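Long-range contacts in putative oxidoreductase molybdopterin-binding subunit (Sulfolobus tokodaii, PDB 4ZOH), which probably serves as the molybdenum-cofactor subunit of an aldehyde oxidase/xanthine dehydrogenase-type enzyme, holding a pterin cytosine dinucleotide where the substrate is oxidised: residues 156-161 and 695-700; 278-283 and 319-324; 619-624 and 637-642. All coordinates share one frame; numbering follows the deposited sequence.

Contact 1: 156-161 and 695-700; sequences INQRVI and TKMPVK
Gln-158 lies across the backbone between Met-697 and Pro-698, and following its atoms outward shows how a buried amide finds its partners. Its first torsion sets CG between the backbone N and the carbonyl carbon (chi1 82°), and a bend at chi2 then turns the amide over the peptide. Gln-158 CB is 3.4 Å from Met-697 O, and Gln-158 CG comes closer to that oxygen, at 3.3 Å. The amide carbon, Gln-158 CD, is also 3.3 Å from Met-697 O. At the tip the amide divides its neighbours: Gln-158 OE1 faces the methionine side chain, 3.5 Å from Met-697 CE, whereas Gln-158 NE2 reaches the ring end of the cis peptide, 3.8 Å from Pro-698 CD. The proline nitrogen, its lone pair tied up in the peptide bond, is no acceptor for NE2, which donates instead to Gln-617 O and Glu-621 O. Met-697 runs at about a right angle to the glutamine, the turn about its CG-SD bond (chi3 -70°) bringing Met-697 CE to 3.8 Å from Asn-157 ND2. At the other end of the contact, Ile-156 N donates to Thr-695 O over 2.9 Å in a nearly straight bond (174°), and Ile-156 CB touches Lys-696 CB at 4.1 Å. Chemically, then, one backbone bond and van der Waals contact of the methionine with two amides hold the C-terminal loop to strand 149-161, while Gln-617, near the end of helix 600-619, and Glu-621, just after it, bind Asn-157 OD1 and Gln-158 NE2.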
ATOM      1  N   ILE A 156     -24.835 -16.227  38.413  1.00 26.63           N
ATOM      2  CA  ILE A 156     -24.512 -15.242  37.470  1.00 23.63           C
ATOM      3  C   ILE A 156     -23.190 -15.564  36.723  1.00 27.71           C
ATOM      4  O   ILE A 156     -22.160 -15.941  37.338  1.00 26.70           O
ATOM      5  CB  ILE A 156     -24.382 -13.904  38.157  1.00 26.44           C
ATOM      6  CG1 ILE A 156     -25.700 -13.587  38.879  1.00 29.52           C
ATOM      7  CG2 ILE A 156     -23.900 -12.846  37.140  1.00 24.37           C
ATOM      8  CD1 ILE A 156     -25.838 -12.149  39.346  1.00 32.93           C
ATOM      9  N   ASN A 157     -23.235 -15.366  35.400  1.00 24.32           N
ATOM     10  CA  ASN A 157     -22.087 -15.390  34.538  1.00 23.25           C
ATOM     11  C   ASN A 157     -22.009 -14.003  33.985  1.00 23.22           C
ATOM     12  O   ASN A 157     -22.813 -13.616  33.118  1.00 24.91           O
ATOM     13  CB  ASN A 157     -22.292 -16.517  33.516  1.00 21.73           C
ATOM     14  CG  ASN A 157     -21.018 -16.838  32.710  1.00 26.94           C
ATOM     15  OD1 ASN A 157     -20.573 -16.008  31.888  1.00 21.99           O
ATOM     16  ND2 ASN A 157     -20.479 -18.095  32.862  1.00 21.35           N
ATOM     17  N   GLN A 158     -21.101 -13.216  34.534  1.00 22.32           N
ATOM     18  CA  GLN A 158     -21.159 -11.772  34.352  1.00 21.01           C
ATOM     19  C   GLN A 158     -20.723 -11.345  32.948  1.00 23.16           C
ATOM     20  O   GLN A 158     -20.098 -12.124  32.208  1.00 24.05           O
ATOM     21  CB  GLN A 158     -20.305 -11.046  35.402  1.00 21.02           C
ATOM     22  CG  GLN A 158     -18.772 -10.937  35.148  1.00 19.86           C
ATOM     23  CD  GLN A 158     -17.946 -12.246  35.232  1.00 22.23           C
ATOM     24  OE1 GLN A 158     -18.422 -13.357  35.018  1.00 20.31           O
ATOM     25  NE2 GLN A 158     -16.647 -12.080  35.500  1.00 22.45           N
ATOM     26  N   ARG A 159     -21.030 -10.102  32.580  1.00 22.60           N
ATOM     27  CA  ARG A 159     -20.537  -9.548  31.299  1.00 23.01           C
ATOM     28  C   ARG A 159     -18.972  -9.418  31.297  1.00 21.21           C
ATOM     29  O   ARG A 159     -18.412  -8.918  32.236  1.00 20.15           O
ATOM     30  CB  ARG A 159     -21.102  -8.173  31.160  1.00 20.92           C
ATOM     31  CG  ARG A 159     -21.100  -7.661  29.740  1.00 22.95           C
ATOM     32  CD  ARG A 159     -21.999  -6.395  29.704  1.00 21.70           C
ATOM     33  NE  ARG A 159     -22.330  -5.997  28.341  1.00 22.09           N
ATOM     34  CZ  ARG A 159     -23.214  -6.603  27.573  1.00 20.96           C
ATOM     35  NH1 ARG A 159     -23.399  -6.179  26.312  1.00 20.68           N
ATOM     36  NH2 ARG A 159     -23.897  -7.650  28.017  1.00 19.40           N
ATOM     37  N   VAL A 160     -18.323  -9.782  30.211  1.00 20.60           N
ATOM     38  CA  VAL A 160     -16.873  -9.484  30.093  1.00 23.03           C
ATOM     39  C   VAL A 160     -16.623  -8.806  28.733  1.00 22.89           C
ATOM     40  O   VAL A 160     -17.545  -8.727  27.920  1.00 22.49           O
ATOM     41  CB  VAL A 160     -16.032 -10.800  30.174  1.00 22.37           C
ATOM     42  CG1 VAL A 160     -16.139 -11.447  31.584  1.00 25.09           C
ATOM     43  CG2 VAL A 160     -16.489 -11.754  29.089  1.00 21.66           C
ATOM     44  N   ILE A 161     -15.375  -8.366  28.482  1.00 21.44           N
ATOM     45  CA  ILE A 161     -15.033  -7.715  27.245  1.00 19.73           C
ATOM     46  C   ILE A 161     -13.807  -8.388  26.609  1.00 21.06           C
ATOM     47  O   ILE A 161     -12.761  -8.495  27.259  1.00 21.71           O
ATOM     48  CB  ILE A 161     -14.755  -6.239  27.520  1.00 19.31           C
ATOM     49  CG1 ILE A 161     -16.018  -5.587  28.148  1.00 18.10           C
ATOM     50  CG2 ILE A 161     -14.374  -5.503  26.216  1.00 15.64           C
ATOM     51  CD1 ILE A 161     -15.718  -4.216  28.789  1.00 14.73           C
ATOM     52  N   THR A 695     -21.807 -17.370  43.912  1.00 30.89           N
ATOM     53  CA  THR A 695     -22.975 -17.251  43.013  1.00 33.38           C
ATOM     54  C   THR A 695     -22.684 -16.279  41.877  1.00 33.77           C
ATOM     55  O   THR A 695     -23.390 -16.266  40.882  1.00 35.97           O
ATOM     56  CB  THR A 695     -24.271 -16.754  43.746  1.00 30.37           C
ATOM     57  OG1 THR A 695     -23.974 -15.557  44.454  1.00 30.57           O
ATOM     58  CG2 THR A 695     -24.823 -17.784  44.738  1.00 31.91           C
ATOM     59  N   LYS A 696     -21.640 -15.471  42.020  1.00 30.01           N
ATOM     60  CA  LYS A 696     -21.310 -14.483  40.985  1.00 33.78           C
ATOM     61  C   LYS A 696     -19.795 -14.324  40.762  1.00 30.90           C
ATOM     62  O   LYS A 696     -19.020 -14.670  41.642  1.00 27.82           O
ATOM     63  CB  LYS A 696     -21.948 -13.145  41.338  1.00 32.86           C
ATOM     64  CG  LYS A 696     -21.558 -12.604  42.691  1.00 38.70           C
ATOM     65  CD  LYS A 696     -21.557 -11.065  42.705  1.00 44.22           C
ATOM     66  CE  LYS A 696     -22.650 -10.459  43.562  1.00 53.19           C
ATOM     67  NZ  LYS A 696     -22.438 -10.676  45.021  1.00 56.28           N
ATOM     68  N   MET A 697     -19.401 -13.771  39.609  1.00 26.94           N
ATOM     69  CA  MET A 697     -17.995 -13.519  39.296  1.00 25.82           C
ATOM     70  C   MET A 697     -17.810 -12.060  38.805  1.00 26.85           C
ATOM     71  O   MET A 697     -18.773 -11.467  38.376  1.00 28.97           O
ATOM     72  CB  MET A 697     -17.575 -14.445  38.185  1.00 23.31           C
ATOM     73  CG  MET A 697     -17.704 -15.894  38.482  1.00 23.23           C
ATOM     74  SD  MET A 697     -17.276 -16.988  37.135  1.00 24.82           S
ATOM     75  CE  MET A 697     -18.609 -16.774  35.879  1.00 25.16           C
ATOM     76  N   PRO A 698     -16.594 -11.495  38.774  1.00 26.16           N
ATOM     77  CA  PRO A 698     -15.370 -12.098  39.323  1.00 27.88           C
ATOM     78  C   PRO A 698     -15.512 -12.282  40.890  1.00 31.93           C
ATOM     79  O   PRO A 698     -16.276 -11.547  41.550  1.00 27.74           O
ATOM     80  CB  PRO A 698     -14.295 -11.005  38.996  1.00 24.17           C
ATOM     81  CG  PRO A 698     -15.060  -9.718  39.227  1.00 23.08           C
ATOM     82  CD  PRO A 698     -16.440 -10.017  38.655  1.00 26.89           C
ATOM     83  N   VAL A 699     -14.748 -13.194  41.486  1.00 30.77           N
ATOM     84  CA  VAL A 699     -14.720 -13.270  42.939  1.00 31.31           C
ATOM     85  C   VAL A 699     -13.970 -12.045  43.430  1.00 31.74           C
ATOM     86  O   VAL A 699     -12.800 -11.851  43.137  1.00 33.25           O
ATOM     87  CB  VAL A 699     -14.062 -14.588  43.406  1.00 35.17           C
ATOM     88  CG1 VAL A 699     -14.505 -14.931  44.799  1.00 41.62           C
ATOM     89  CG2 VAL A 699     -14.550 -15.743  42.576  1.00 38.41           C
ATOM     90  N   LYS A 700     -14.619 -11.182  44.167  1.00 31.85           N
ATOM     91  CA  LYS A 700     -13.875 -10.028  44.679  1.00 34.06           C
ATOM     92  C   LYS A 700     -13.021 -10.360  45.934  1.00 38.78           C
ATOM     93  O   LYS A 700     -13.417 -11.199  46.756  1.00 38.61           O
ATOM     94  CB  LYS A 700     -14.845  -8.901  45.039  1.00 36.65           C
ATOM     95  CG  LYS A 700     -15.586  -8.217  43.856  1.00 40.82           C
ATOM     96  CD  LYS A 700     -16.561  -7.182  44.458  1.00 45.76           C
ATOM     97  CE  LYS A 700     -16.649  -5.868  43.703  1.00 49.44           C
ATOM     98  NZ  LYS A 700     -18.044  -5.753  43.211  1.00 55.44           N
TER

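Contact 2: 278-283 and 319-324; sequences TLIANL and YAVHTN
Two donors grip the side-chain oxygen of Asn-282: Thr-323 OG1 from across the contact and the backbone N of Gly-284. The threonine hydroxyl, Thr-323 OG1, lies 2.8 Å from Asn-282 OD1, in the plane of the carbonyl and on a lone pair, with a C=O...O angle of 106°. Asn-282 can present this oxygen because its CG stands anti to the backbone N (chi1 -171°), which carries the amide across to the threonine at about a right angle. With an alanine here, the Thr-323 hydroxyl and the Gly-284 N-H would probably lose their shared acceptor, and the hydroxyl could turn where the two chains leave the sheet. Before that point the backbones form a parallel ladder. Leu-279 O accepts from Tyr-319 N, Ala-281 N donates to Tyr-319 O at 2.7 Å, and Ala-281 O takes Val-321 N in turn. The last rung, Leu-283 N to Val-321 O at 2.9 Å, is less regular, the donor standing 37° above the carbonyl plane as the strands end. Ile-280, Asn-282, Tyr-319 and Val-321 share one face of the sheet, where Ile-280 CG2 meets Val-321 CG2 at 4.2 Å; Thr-278 CG2 approaches Tyr-319 CE1 at 4.0 Å, and the tyrosine ring also stacks with His-132. The other face carries Ala-281 and Ala-320, small residues on the side of helix 288-304. There Leu-283 CD1 reaches Ala-320 CB at 3.8 Å, and Ala-281 rests on Val-298 of the helix. Adjacent parallel strands joined through a helix that packs on one face make this a beta-alpha-beta crossover, set within a mixed sheet of the molybdopterin cofactor-binding region.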
ATOM      1  N   THR A 278     -35.090 -20.661  34.864  1.00 25.39           N
ATOM      2  CA  THR A 278     -35.229 -19.570  33.961  1.00 28.32           C
ATOM      3  C   THR A 278     -33.797 -19.053  33.638  1.00 30.35           C
ATOM      4  O   THR A 278     -33.033 -18.672  34.556  1.00 30.53           O
ATOM      5  CB  THR A 278     -36.060 -18.477  34.650  1.00 27.48           C
ATOM      6  OG1 THR A 278     -37.339 -19.040  34.988  1.00 32.32           O
ATOM      7  CG2 THR A 278     -36.249 -17.288  33.755  1.00 22.00           C
ATOM      8  N   LEU A 279     -33.461 -19.045  32.347  1.00 29.56           N
ATOM      9  CA  LEU A 279     -32.192 -18.410  31.859  1.00 28.38           C
ATOM     10  C   LEU A 279     -32.451 -17.021  31.336  1.00 26.95           C
ATOM     11  O   LEU A 279     -33.203 -16.863  30.336  1.00 28.89           O
ATOM     12  CB  LEU A 279     -31.548 -19.306  30.758  1.00 27.56           C
ATOM     13  CG  LEU A 279     -30.253 -18.743  30.133  1.00 28.41           C
ATOM     14  CD1 LEU A 279     -29.083 -18.826  31.132  1.00 29.56           C
ATOM     15  CD2 LEU A 279     -29.940 -19.410  28.801  1.00 24.01           C
ATOM     16  N   ILE A 280     -31.856 -15.997  31.941  1.00 27.33           N
ATOM     17  CA  ILE A 280     -31.969 -14.667  31.346  1.00 25.61           C
ATOM     18  C   ILE A 280     -30.648 -14.111  30.700  1.00 30.06           C
ATOM     19  O   ILE A 280     -29.658 -13.782  31.437  1.00 27.96           O
ATOM     20  CB  ILE A 280     -32.490 -13.638  32.359  1.00 25.82           C
ATOM     21  CG1 ILE A 280     -33.952 -13.955  32.751  1.00 31.45           C
ATOM     22  CG2 ILE A 280     -32.505 -12.256  31.724  1.00 23.05           C
ATOM     23  CD1 ILE A 280     -34.369 -13.268  34.043  1.00 29.54           C
ATOM     24  N   ALA A 281     -30.656 -13.908  29.375  1.00 24.78           N
ATOM     25  CA  ALA A 281     -29.462 -13.416  28.633  1.00 24.88           C
ATOM     26  C   ALA A 281     -29.619 -11.972  28.204  1.00 27.68           C
ATOM     27  O   ALA A 281     -30.701 -11.569  27.772  1.00 29.46           O
ATOM     28  CB  ALA A 281     -29.182 -14.310  27.449  1.00 26.41           C
ATOM     29  N   ASN A 282     -28.597 -11.150  28.460  1.00 26.47           N
ATOM     30  CA  ASN A 282     -28.627  -9.741  28.156  1.00 26.31           C
ATOM     31  C   ASN A 282     -28.019  -9.438  26.744  1.00 29.64           C
ATOM     32  O   ASN A 282     -26.791  -9.505  26.556  1.00 25.32           O
ATOM     33  CB  ASN A 282     -27.927  -8.973  29.266  1.00 23.78           C
ATOM     34  CG  ASN A 282     -28.096  -7.485  29.128  1.00 23.11           C
ATOM     35  OD1 ASN A 282     -28.411  -7.028  28.066  1.00 24.84           O
ATOM     36  ND2 ASN A 282     -27.802  -6.730  30.174  1.00 24.43           N
ATOM     37  N   LEU A 283     -28.874  -9.190  25.754  1.00 23.64           N
ATOM     38  CA  LEU A 283     -28.395  -8.787  24.422  1.00 22.52           C
ATOM     39  C   LEU A 283     -27.880  -7.389  24.278  1.00 21.97           C
ATOM     40  O   LEU A 283     -27.276  -7.065  23.232  1.00 24.70           O
ATOM     41  CB  LEU A 283     -29.452  -8.989  23.389  1.00 23.41           C
ATOM     42  CG  LEU A 283     -29.937 -10.404  23.196  1.00 24.89           C
ATOM     43  CD1 LEU A 283     -30.965 -10.455  22.080  1.00 23.59           C
ATOM     44  CD2 LEU A 283     -28.830 -11.427  22.944  1.00 23.41           C
ATOM     45  N   TYR A 319     -34.847 -16.619  28.056  1.00 30.05           N
ATOM     46  CA  TYR A 319     -34.998 -15.252  27.568  1.00 31.00           C
ATOM     47  C   TYR A 319     -33.691 -14.612  27.024  1.00 32.00           C
ATOM     48  O   TYR A 319     -32.632 -14.719  27.668  1.00 29.53           O
ATOM     49  CB  TYR A 319     -35.446 -14.341  28.703  1.00 31.18           C
ATOM     50  CG  TYR A 319     -36.840 -14.593  29.180  1.00 37.85           C
ATOM     51  CD1 TYR A 319     -37.082 -15.617  30.145  1.00 35.78           C
ATOM     52  CD2 TYR A 319     -37.937 -13.827  28.697  1.00 36.59           C
ATOM     53  CE1 TYR A 319     -38.355 -15.877  30.602  1.00 41.50           C
ATOM     54  CE2 TYR A 319     -39.246 -14.074  29.174  1.00 41.68           C
ATOM     55  CZ  TYR A 319     -39.429 -15.101  30.111  1.00 43.89           C
ATOM     56  OH  TYR A 319     -40.630 -15.410  30.630  1.00 52.62           O
ATOM     57  N   ALA A 320     -33.780 -13.957  25.851  1.00 26.76           N
ATOM     58  CA  ALA A 320     -32.756 -13.043  25.386  1.00 24.93           C
ATOM     59  C   ALA A 320     -33.424 -11.676  25.288  1.00 26.85           C
ATOM     60  O   ALA A 320     -34.314 -11.452  24.461  1.00 26.32           O
ATOM     61  CB  ALA A 320     -32.159 -13.530  24.041  1.00 24.26           C
ATOM     62  N   VAL A 321     -32.947 -10.744  26.087  1.00 24.36           N
ATOM     63  CA  VAL A 321     -33.597  -9.498  26.289  1.00 24.53           C
ATOM     64  C   VAL A 321     -32.688  -8.349  25.953  1.00 29.31           C
ATOM     65  O   VAL A 321     -31.565  -8.396  26.405  1.00 28.33           O
ATOM     66  CB  VAL A 321     -33.950  -9.323  27.795  1.00 24.36           C
ATOM     67  CG1 VAL A 321     -35.077  -8.290  27.973  1.00 24.70           C
ATOM     68  CG2 VAL A 321     -34.450 -10.635  28.362  1.00 21.64           C
ATOM     69  N   HIS A 322     -33.195  -7.273  25.298  1.00 26.24           N
ATOM     70  CA  HIS A 322     -32.438  -5.993  25.124  1.00 26.17           C
ATOM     71  C   HIS A 322     -32.325  -5.189  26.379  1.00 27.82           C
ATOM     72  O   HIS A 322     -33.223  -5.248  27.222  1.00 27.58           O
ATOM     73  CB  HIS A 322     -33.133  -5.098  24.074  1.00 26.51           C
ATOM     74  CG  HIS A 322     -33.204  -5.735  22.731  1.00 25.70           C
ATOM     75  ND1 HIS A 322     -32.069  -6.003  21.992  1.00 23.78           N
ATOM     76  CD2 HIS A 322     -34.243  -6.223  22.024  1.00 25.14           C
ATOM     77  CE1 HIS A 322     -32.421  -6.583  20.852  1.00 25.64           C
ATOM     78  NE2 HIS A 322     -33.735  -6.718  20.835  1.00 26.42           N
ATOM     79  N   THR A 323     -31.250  -4.417  26.506  1.00 23.57           N
ATOM     80  CA  THR A 323     -31.157  -3.408  27.532  1.00 25.05           C
ATOM     81  C   THR A 323     -30.401  -2.251  26.854  1.00 22.84           C
ATOM     82  O   THR A 323     -29.796  -2.451  25.809  1.00 27.75           O
ATOM     83  CB  THR A 323     -30.389  -3.913  28.849  1.00 28.51           C
ATOM     84  OG1 THR A 323     -29.026  -4.287  28.532  1.00 28.30           O
ATOM     85  CG2 THR A 323     -31.081  -5.112  29.505  1.00 23.09           C
ATOM     86  N   ASN A 324     -30.353  -1.082  27.488  1.00 23.43           N
ATOM     87  CA  ASN A 324     -29.666   0.098  26.953  1.00 23.58           C
ATOM     88  C   ASN A 324     -28.161   0.096  27.124  1.00 25.78           C
ATOM     89  O   ASN A 324     -27.614   1.054  27.692  1.00 23.64           O
ATOM     90  CB  ASN A 324     -30.274   1.400  27.501  1.00 24.80           C
ATOM     91  CG  ASN A 324     -31.682   1.630  26.978  1.00 27.30           C
ATOM     92  OD1 ASN A 324     -32.651   1.385  27.693  1.00 26.67           O
ATOM     93  ND2 ASN A 324     -31.796   2.039  25.684  1.00 23.39           N
TER

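Contact 3: 619-624 and 637-642; sequences LLEGAF and QDYPIP
Glu-621 and Tyr-639 form the tight centre of this contact, crossing obliquely with carboxylate and ring planes 52° apart. Tyr-639 OH gives a weak hydrogen bond to Glu-621 OE1, 2.8 Å away, and itself accepts from Ile-161 N. The hydroxyl thus bridges the backbone N-H of Ile-161 and the carboxylate. Beyond the two segments, the other carboxylate oxygen, OE2, is paired with a basic side chain belonging to a neighbouring protein chain, which probably stabilises the negative charge at the subunit interface. Prolines fill in next to this centre. Pro-640, the middle of an inverse gamma turn, brings its CG to 3.3 Å from Leu-620 O, and Leu-620 CD1 lies 3.7 Å from Pro-642 CB. Toward Gly-622 and Ala-623 the fit is sparser: Gly-622 N is 3.6 Å from Tyr-639 CE1, and Ala-623 N sits at the ring edge, 4.2 Å from the same Tyr-639 CE1. The side chain of Ile-641 is about 8 Å from a bound iron-sulfur cluster. Both segments belong to the loop region between helix 600-619 and strand 651-655: Pro-642 packs back on Val-612 and Ala-616 of that helix, and Ala-623 rests against strand 149-161.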
ATOM      1  N   LEU A 619     -11.771 -14.763  38.197  1.00 25.78           N
ATOM      2  CA  LEU A 619     -11.004 -14.043  39.248  1.00 26.59           C
ATOM      3  C   LEU A 619     -10.790 -12.568  39.036  1.00 24.75           C
ATOM      4  O   LEU A 619     -10.450 -11.890  39.994  1.00 23.39           O
ATOM      5  CB  LEU A 619      -9.619 -14.700  39.488  1.00 23.98           C
ATOM      6  CG  LEU A 619      -9.555 -16.181  39.813  1.00 26.91           C
ATOM      7  CD1 LEU A 619      -8.052 -16.587  39.896  1.00 23.29           C
ATOM      8  CD2 LEU A 619     -10.371 -16.444  41.120  1.00 22.80           C
ATOM      9  N   LEU A 620     -10.883 -12.064  37.805  1.00 24.96           N
ATOM     10  CA  LEU A 620     -10.437 -10.659  37.600  1.00 27.95           C
ATOM     11  C   LEU A 620     -11.462  -9.801  36.902  1.00 25.87           C
ATOM     12  O   LEU A 620     -11.756  -8.714  37.372  1.00 25.42           O
ATOM     13  CB  LEU A 620      -9.106 -10.584  36.808  1.00 27.21           C
ATOM     14  CG  LEU A 620      -7.798 -11.113  37.442  1.00 28.79           C
ATOM     15  CD1 LEU A 620      -6.755 -11.447  36.369  1.00 27.95           C
ATOM     16  CD2 LEU A 620      -7.254 -10.037  38.362  1.00 25.13           C
ATOM     17  N   GLU A 621     -11.939 -10.284  35.766  1.00 21.58           N
ATOM     18  CA  GLU A 621     -12.646  -9.433  34.819  1.00 24.11           C
ATOM     19  C   GLU A 621     -14.133  -9.252  35.155  1.00 24.47           C
ATOM     20  O   GLU A 621     -14.717 -10.123  35.779  1.00 25.05           O
ATOM     21  CB  GLU A 621     -12.506 -10.075  33.445  1.00 21.71           C
ATOM     22  CG  GLU A 621     -11.108  -9.711  32.886  1.00 24.23           C
ATOM     23  CD  GLU A 621     -10.773 -10.437  31.608  1.00 24.03           C
ATOM     24  OE1 GLU A 621     -11.656 -10.683  30.783  1.00 22.50           O
ATOM     25  OE2 GLU A 621      -9.595 -10.853  31.435  1.00 26.13           O
ATOM     26  N   GLY A 622     -14.724  -8.136  34.694  1.00 27.75           N
ATOM     27  CA  GLY A 622     -16.173  -7.930  34.657  1.00 23.75           C
ATOM     28  C   GLY A 622     -16.569  -6.602  34.066  1.00 24.47           C
ATOM     29  O   GLY A 622     -15.964  -5.558  34.319  1.00 23.99           O
ATOM     30  N   ALA A 623     -17.587  -6.623  33.229  1.00 22.10           N
ATOM     31  CA  ALA A 623     -17.991  -5.340  32.645  1.00 21.58           C
ATOM     32  C   ALA A 623     -19.260  -4.894  33.430  1.00 22.51           C
ATOM     33  O   ALA A 623     -20.317  -5.523  33.304  1.00 25.33           O
ATOM     34  CB  ALA A 623     -18.223  -5.500  31.126  1.00 16.66           C
ATOM     35  N   PHE A 624     -19.130  -3.831  34.219  1.00 24.75           N
ATOM     36  CA  PHE A 624     -20.208  -3.286  34.966  1.00 29.78           C
ATOM     37  C   PHE A 624     -20.493  -1.805  34.642  1.00 29.48           C
ATOM     38  O   PHE A 624     -19.564  -1.027  34.371  1.00 27.49           O
ATOM     39  CB  PHE A 624     -19.953  -3.473  36.493  1.00 29.86           C
ATOM     40  CG  PHE A 624     -19.693  -4.923  36.881  1.00 33.70           C
ATOM     41  CD1 PHE A 624     -20.722  -5.920  36.720  1.00 34.99           C
ATOM     42  CD2 PHE A 624     -18.420  -5.325  37.383  1.00 30.92           C
ATOM     43  CE1 PHE A 624     -20.484  -7.293  37.040  1.00 33.27           C
ATOM     44  CE2 PHE A 624     -18.190  -6.684  37.707  1.00 35.88           C
ATOM     45  CZ  PHE A 624     -19.208  -7.663  37.514  1.00 33.03           C
ATOM     46  N   GLN A 637      -6.283  -0.446  32.932  1.00 29.64           N
ATOM     47  CA  GLN A 637      -6.130  -0.329  34.403  1.00 36.87           C
ATOM     48  C   GLN A 637      -7.406  -0.821  35.037  1.00 37.12           C
ATOM     49  O   GLN A 637      -7.315  -1.754  35.792  1.00 36.46           O
ATOM     50  CB  GLN A 637      -5.755   1.101  34.831  1.00 38.36           C
ATOM     51  CG  GLN A 637      -5.903   1.437  36.306  1.00 45.05           C
ATOM     52  CD  GLN A 637      -5.876   2.946  36.520  1.00 45.59           C
ATOM     53  OE1 GLN A 637      -4.824   3.554  36.637  1.00 45.12           O
ATOM     54  NE2 GLN A 637      -7.047   3.561  36.544  1.00 44.99           N
ATOM     55  N   ASP A 638      -8.591  -0.273  34.669  1.00 32.23           N
ATOM     56  CA  ASP A 638      -9.861  -0.649  35.343  1.00 28.78           C
ATOM     57  C   ASP A 638     -10.538  -1.932  34.827  1.00 29.44           C
ATOM     58  O   ASP A 638     -11.407  -2.487  35.487  1.00 27.59           O
ATOM     59  CB  ASP A 638     -10.904   0.493  35.332  1.00 28.13           C
ATOM     60  CG  ASP A 638     -10.329   1.814  35.715  1.00 30.96           C
ATOM     61  OD1 ASP A 638      -9.464   1.877  36.609  1.00 36.44           O
ATOM     62  OD2 ASP A 638     -10.732   2.822  35.101  1.00 32.04           O
ATOM     63  N   TYR A 639     -10.195  -2.381  33.618  1.00 27.91           N
ATOM     64  CA  TYR A 639     -10.633  -3.695  33.137  1.00 25.31           C
ATOM     65  C   TYR A 639      -9.414  -4.626  33.174  1.00 26.30           C
ATOM     66  O   TYR A 639      -8.604  -4.617  32.261  1.00 28.81           O
ATOM     67  CB  TYR A 639     -11.258  -3.649  31.739  1.00 21.80           C
ATOM     68  CG  TYR A 639     -11.895  -4.973  31.411  1.00 22.68           C
ATOM     69  CD1 TYR A 639     -13.170  -5.275  31.861  1.00 21.79           C
ATOM     70  CD2 TYR A 639     -11.202  -5.929  30.683  1.00 20.40           C
ATOM     71  CE1 TYR A 639     -13.751  -6.518  31.574  1.00 21.45           C
ATOM     72  CE2 TYR A 639     -11.754  -7.154  30.415  1.00 23.61           C
ATOM     73  CZ  TYR A 639     -13.036  -7.448  30.895  1.00 22.16           C
ATOM     74  OH  TYR A 639     -13.550  -8.680  30.600  1.00 21.53           O
ATOM     75  N   PRO A 640      -9.268  -5.405  34.259  1.00 30.98           N
ATOM     76  CA  PRO A 640      -7.939  -5.980  34.586  1.00 25.91           C
ATOM     77  C   PRO A 640      -7.637  -7.283  33.879  1.00 27.45           C
ATOM     78  O   PRO A 640      -7.696  -8.365  34.523  1.00 29.47           O
ATOM     79  CB  PRO A 640      -8.054  -6.212  36.108  1.00 27.02           C
ATOM     80  CG  PRO A 640      -9.500  -6.553  36.291  1.00 26.30           C
ATOM     81  CD  PRO A 640     -10.260  -5.667  35.337  1.00 27.22           C
ATOM     82  N   ILE A 641      -7.274  -7.244  32.590  1.00 24.12           N
ATOM     83  CA  ILE A 641      -6.880  -8.521  31.983  1.00 22.17           C
ATOM     84  C   ILE A 641      -5.538  -8.962  32.679  1.00 20.59           C
ATOM     85  O   ILE A 641      -4.778  -8.093  33.122  1.00 18.50           O
ATOM     86  CB  ILE A 641      -6.792  -8.455  30.438  1.00 21.11           C
ATOM     87  CG1 ILE A 641      -5.582  -7.653  29.912  1.00 21.31           C
ATOM     88  CG2 ILE A 641      -8.106  -7.872  29.917  1.00 21.61           C
ATOM     89  CD1 ILE A 641      -5.289  -7.987  28.417  1.00 23.78           C
ATOM     90  N   PRO A 642      -5.271 -10.278  32.781  1.00 20.51           N
ATOM     91  CA  PRO A 642      -4.085 -10.637  33.600  1.00 20.17           C
ATOM     92  C   PRO A 642      -2.712 -10.306  32.946  1.00 20.52           C
ATOM     93  O   PRO A 642      -2.550 -10.420  31.718  1.00 23.68           O
ATOM     94  CB  PRO A 642      -4.192 -12.145  33.775  1.00 18.54           C
ATOM     95  CG  PRO A 642      -5.098 -12.617  32.753  1.00 20.27           C
ATOM     96  CD  PRO A 642      -6.052 -11.478  32.409  1.00 18.95           C
TER

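How the contacts relate
From the N terminus, strand 149-161 is the first part of the three contacts to be reached; its end, 156-161, meets the C-terminal loop 695-700, and contact 1 thus closes the outermost loop, with 533 residues between its segments. Inside it, contact 2 closes a short excursion through helix 288-304, and later contact 3 folds the loop after helix 600-619 back on itself. These two follow one another in series, and no pair of contacts crosses. Contacts 1 and 2 reach the same five-stranded sheet, with strand 254-266 between their strands. Contacts 1 and 3 touch directly, Ala-623 N probably bonding to Arg-159 O, so the edge strand 149-161 is tied to 695-700 and also to the loop of contact 3.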